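Local coordinates for Lin1840 protein (Listeria innocua serovar 6a, PDB 4ZOC), which probably hydrolyses terminal, non-reducing beta-D-glucosyl residues to release beta-D-glucose, as a family 3 glycoside hydrolase involved in beta-1,2-glucan metabolism, at residues K48-D51 with A52-E55; D299-M303 with T304-I308. The protein carries 2 engineered substitutions. All coordinates share one frame; numbering follows the deposited sequence.

Interaction 1: K48-D51 with A52-E55; sequences KLTD and AHTE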
loop_
_atom_site.group_PDB
_atom_site.type_symbol
_atom_site.label_atom_id
_atom_site.label_comp_id
_atom_site.label_asym_id
_atom_site.label_seq_id
_atom_site.Cartn_x
_atom_site.Cartn_y
_atom_site.Cartn_z
ATOM N N LYS A 48 -37.421 9.516 -10.627
ATOM C CA LYS A 48 -38.204 10.603 -11.224
ATOM C C LYS A 48 -38.152 10.552 -12.749
ATOM O O LYS A 48 -38.034 11.601 -13.442
ATOM C CB LYS A 48 -37.763 11.958 -10.627
ATOM C CG LYS A 48 -38.021 11.964 -9.088
ATOM C CD LYS A 48 -37.314 13.043 -8.292
ATOM C CE LYS A 48 -37.593 14.457 -8.794
ATOM N NZ LYS A 48 -36.475 15.070 -9.593
ATOM N N LEU A 49 -38.262 9.327 -13.276
ATOM C CA LEU A 49 -38.213 9.117 -14.730
ATOM C C LEU A 49 -39.636 9.119 -15.235
ATOM O O LEU A 49 -40.508 8.511 -14.588
ATOM C CB LEU A 49 -37.549 7.792 -15.125
ATOM C CG LEU A 49 -36.053 7.675 -14.782
ATOM C CD1 LEU A 49 -35.634 6.208 -14.783
ATOM C CD2 LEU A 49 -35.338 8.523 -15.790
ATOM N N THR A 50 -39.835 9.757 -16.393
ATOM C CA THR A 50 -41.104 9.793 -17.093
ATOM C C THR A 50 -41.024 9.051 -18.414
ATOM O O THR A 50 -39.949 8.640 -18.870
ATOM C CB THR A 50 -41.370 11.251 -17.444
ATOM O OG1 THR A 50 -40.347 11.698 -18.340
ATOM C CG2 THR A 50 -41.381 12.128 -16.183
ATOM N N ASP A 51 -42.144 8.965 -19.118
ATOM C CA ASP A 51 -42.121 8.345 -20.415
ATOM C C ASP A 51 -41.233 9.055 -21.394
ATOM O O ASP A 51 -40.630 8.460 -22.308
ATOM C CB ASP A 51 -43.539 8.289 -20.996
ATOM C CG ASP A 51 -44.358 7.216 -20.381
ATOM O OD1 ASP A 51 -43.784 6.281 -19.815
ATOM O OD2 ASP A 51 -45.606 7.268 -20.490
ATOM N N ALA A 52 -41.219 10.361 -21.287
ATOM C CA ALA A 52 -40.376 11.114 -22.157
ATOM C C ALA A 52 -38.883 10.720 -21.972
ATOM O O ALA A 52 -38.093 10.773 -22.918
ATOM C CB ALA A 52 -40.600 12.611 -21.946
ATOM N N HIS A 53 -38.493 10.320 -20.788
ATOM C CA HIS A 53 -37.095 9.857 -20.561
ATOM C C HIS A 53 -36.920 8.443 -21.109
ATOM O O HIS A 53 -35.998 8.185 -21.853
ATOM C CB HIS A 53 -36.741 9.861 -19.070
ATOM C CG HIS A 53 -36.762 11.231 -18.463
ATOM N ND1 HIS A 53 -37.327 11.483 -17.238
ATOM C CD2 HIS A 53 -36.283 12.403 -18.905
ATOM C CE1 HIS A 53 -37.226 12.769 -16.959
ATOM N NE2 HIS A 53 -36.579 13.346 -17.955
ATOM N N THR A 54 -37.811 7.528 -20.752
ATOM C CA THR A 54 -37.620 6.148 -21.106
ATOM C C THR A 54 -37.797 5.858 -22.599
ATOM O O THR A 54 -37.080 5.037 -23.166
ATOM C CB THR A 54 -38.413 5.205 -20.185
ATOM O OG1 THR A 54 -39.821 5.353 -20.390
ATOM C CG2 THR A 54 -38.072 5.478 -18.742
ATOM N N GLU A 55 -38.665 6.604 -23.262
ATOM C CA GLU A 55 -38.888 6.430 -24.668
ATOM C C GLU A 55 -37.754 7.014 -25.465
ATOM O O GLU A 55 -37.687 6.796 -26.662
ATOM C CB GLU A 55 -40.183 7.091 -25.086
ATOM C CG GLU A 55 -41.382 6.395 -24.400
ATOM C CD GLU A 55 -42.692 7.041 -24.703
ATOM O OE1 GLU A 55 -43.659 6.473 -24.243
ATOM O OE2 GLU A 55 -42.733 8.104 -25.381
HETATM O O HOH W 1 -41.684 5.477 -18.455
HETATM O O HOH W 2 -43.377 3.977 -21.886
#
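T50 and H53 hold each other at the start of a short helix. The backbone N of T50 donates to H53 ND1 at 3.2 Å, and the bond is nearly straight at 167°. The donor lies 28° out of the imidazole plane. In return H53 N reaches back to T50 OG1 at 3.4 Å, a weak bond. H53 N also makes a weak bond to T50 O. The T50 carbonyl has a firmer donor in T54 N, 3.1 Å from T50 O. With chi1 at 63°, T50 OG1 sits between its own N and carbonyl carbon. This places it over one face of the H53 ring, near the rim, while the L49 backbone and K48 O lie at the ring edge. L49 CD2 packs on H53 CB. The exchange is a capping box, with T50 as the N-cap of helix 51-54. Just before it, K48 has positive phi and ends helix 37-47 in a Schellman motif, so one helix closes and the next opens within a few residues. The first turn continues with E55 N bonded to D51 O at 2.9 Å. The D51 and E55 carboxylates carry like charges, with D51 OD2 and E55 OE1 4.3 Å apart and the two planes nearly parallel. One water joins D51 OD1 (2.6 Å) to T54 OG1. A second donates to D51 OD1 and weakly to E55 OE1, a loose bridge between the acids. On the inner side, L49 and T54 pack against L44 of helix 37-47 and L25 of strand 23-25.

Interaction 2: D299-M303 with T304-I308; sequences DLEMM and TTCYI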
loop_
_atom_site.group_PDB
_atom_site.type_symbol
_atom_site.label_atom_id
_atom_site.label_comp_id
_atom_site.label_asym_id
_atom_site.label_seq_id
_atom_site.Cartn_x
_atom_site.Cartn_y
_atom_site.Cartn_z
ATOM N N ASP A 299 -19.945 9.653 -22.013
ATOM C CA ASP A 299 -21.055 9.690 -22.954
ATOM C C ASP A 299 -22.337 9.131 -22.445
ATOM O O ASP A 299 -23.396 9.430 -22.998
ATOM C CB ASP A 299 -20.679 8.972 -24.216
ATOM C CG ASP A 299 -19.431 9.568 -24.849
ATOM O OD1 ASP A 299 -19.290 10.830 -24.843
ATOM O OD2 ASP A 299 -18.658 8.788 -25.426
ATOM N N LEU A 300 -22.252 8.245 -21.451
ATOM C CA LEU A 300 -23.412 7.379 -21.081
ATOM C C LEU A 300 -23.390 7.137 -19.604
ATOM O O LEU A 300 -22.411 6.552 -19.112
ATOM C CB LEU A 300 -23.317 6.072 -21.893
ATOM C CG LEU A 300 -24.481 5.084 -21.766
ATOM C CD1 LEU A 300 -25.872 5.724 -21.996
ATOM C CD2 LEU A 300 -24.211 3.828 -22.620
ATOM N N GLU A 301 -24.424 7.610 -18.919
ATOM C CA GLU A 301 -24.568 7.561 -17.481
ATOM C C GLU A 301 -25.333 6.312 -17.094
ATOM O O GLU A 301 -26.497 6.139 -17.463
ATOM C CB GLU A 301 -25.277 8.805 -16.960
ATOM C CG GLU A 301 -25.469 8.800 -15.440
ATOM C CD GLU A 301 -25.857 10.084 -14.878
ATOM O OE1 GLU A 301 -26.177 10.995 -15.668
ATOM O OE2 GLU A 301 -25.906 10.173 -13.617
ATOM N N MET A 302 -24.628 5.416 -16.388
ATOM C CA MET A 302 -25.208 4.143 -16.070
ATOM C C MET A 302 -26.083 4.220 -14.798
ATOM O O MET A 302 -25.575 4.262 -13.655
ATOM C CB MET A 302 -24.083 3.116 -15.846
ATOM C CG MET A 302 -24.620 1.736 -15.510
ATOM S SD MET A 302 -23.386 0.439 -15.211
ATOM C CE MET A 302 -22.571 0.296 -16.807
ATOM N N MET A 303 -27.421 4.282 -14.987
ATOM C CA MET A 303 -28.408 4.119 -13.849
ATOM C C MET A 303 -28.457 5.173 -12.765
ATOM O O MET A 303 -28.976 4.989 -11.691
ATOM C CB MET A 303 -28.290 2.731 -13.282
ATOM C CG MET A 303 -29.120 1.733 -14.093
ATOM S SD MET A 303 -30.923 2.096 -14.048
ATOM C CE MET A 303 -31.327 1.586 -12.377
ATOM N N THR A 304 -28.000 6.362 -13.123
ATOM C CA THR A 304 -28.214 7.597 -12.330
ATOM C C THR A 304 -28.715 8.695 -13.272
ATOM O O THR A 304 -28.698 8.521 -14.502
ATOM C CB THR A 304 -26.963 8.003 -11.464
ATOM O OG1 THR A 304 -25.767 8.036 -12.289
ATOM C CG2 THR A 304 -26.812 7.024 -10.362
ATOM N N THR A 305 -29.160 9.792 -12.650
ATOM C CA THR A 305 -29.989 10.773 -13.239
ATOM C C THR A 305 -29.379 12.158 -13.293
ATOM O O THR A 305 -30.107 13.079 -13.561
ATOM C CB THR A 305 -31.328 10.850 -12.520
ATOM O OG1 THR A 305 -31.124 11.236 -11.168
ATOM C CG2 THR A 305 -32.048 9.503 -12.504
ATOM N N CYS A 306 -28.053 12.336 -13.139
ATOM C CA CYS A 306 -27.489 13.615 -13.229
ATOM C C CYS A 306 -27.671 14.229 -14.617
ATOM O O CYS A 306 -28.131 15.369 -14.725
ATOM C CB CYS A 306 -25.963 13.620 -12.880
ATOM S SG CYS A 306 -25.657 12.921 -11.258
ATOM N N TYR A 307 -27.284 13.505 -15.673
ATOM C CA TYR A 307 -27.467 14.016 -17.022
ATOM C C TYR A 307 -28.898 14.351 -17.316
ATOM O O TYR A 307 -29.229 15.503 -17.733
ATOM C CB TYR A 307 -26.928 13.076 -18.101
ATOM C CG TYR A 307 -25.376 13.036 -18.254
ATOM C CD1 TYR A 307 -24.520 13.933 -17.576
ATOM C CD2 TYR A 307 -24.786 12.077 -19.070
ATOM C CE1 TYR A 307 -23.167 13.900 -17.771
ATOM C CE2 TYR A 307 -23.427 12.053 -19.281
ATOM C CZ TYR A 307 -22.599 12.944 -18.582
ATOM O OH TYR A 307 -21.268 12.969 -18.805
ATOM N N ILE A 308 -29.750 13.352 -17.107
ATOM C CA ILE A 308 -31.162 13.492 -17.483
ATOM C C ILE A 308 -31.837 14.723 -16.833
ATOM O O ILE A 308 -32.555 15.474 -17.498
ATOM C CB ILE A 308 -31.858 12.129 -17.325
ATOM C CG1 ILE A 308 -33.104 12.067 -18.209
ATOM C CG2 ILE A 308 -32.210 11.799 -15.901
ATOM C CD1 ILE A 308 -32.821 11.618 -19.621
HETATM O O HOH W 3 -28.754 10.680 -16.521
#
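The carboxylate of E301 reaches across a turn and grips the first residues of helix 306-316. With chi1 at 179° CG stands opposite the backbone N, and the straight chain then carries both oxygens to the helix start. Y307 N donates to the syn lone pair of E301 OE1 at 2.7 Å. OE2 accepts twice. T304 OG1 donates to the anti lone pair of E301 OE2 at 2.5 Å. C306 N meets E301 OE2 at 3.1 Å from the syn side, 24° out of the carboxylate plane. T304 chi1 of 51° turns OG1 toward the glutamate. The N-cap residue T305 makes no capping bond with its side chain; E301 accepts from C306 N and Y307 N instead. The positive end of the helix dipole would probably stabilise the carboxylate's charge. A water also donates to E301 OE1 and T304 O and accepts from I308 N. The Y307 ring stands nearly perpendicular to the carboxylate, and its CD2 lies 3.9 Å from E301 CB. Its hydroxyl bonds V298 O. M302 points away from the helix; its side chain touches W271 and lies about 6 Å from a bound beta-D-glucopyranose. The contact thus joins strand 301-302, the eighth of the TIM barrel, to the helix after it. C306 and Y307 pack on helix 286-295, E301 and C306 on helix 273-276, and I308 on strand 23-25.

Overall arrangement
Both contacts are local turns at a helix start within the TIM-barrel domain, but they differ in depth. Interaction 1 is partly buried, with water around its acidic residues. Interaction 2 is buried on a barrel strand, and a water ties its glutamate to the helix backbone. In 48-55 the cap comes from the N-cap threonine and a histidine of the first turn. In 299-308 a glutamate from the preceding strand does this work, and the N-cap threonine does not. The two meet directly: H53 CD2 touches I308 CG1 at 3.3 Å. Helix 306-316 thus begins within interaction 2 and is packed against by interaction 1, and both contacts pack on strand 23-25.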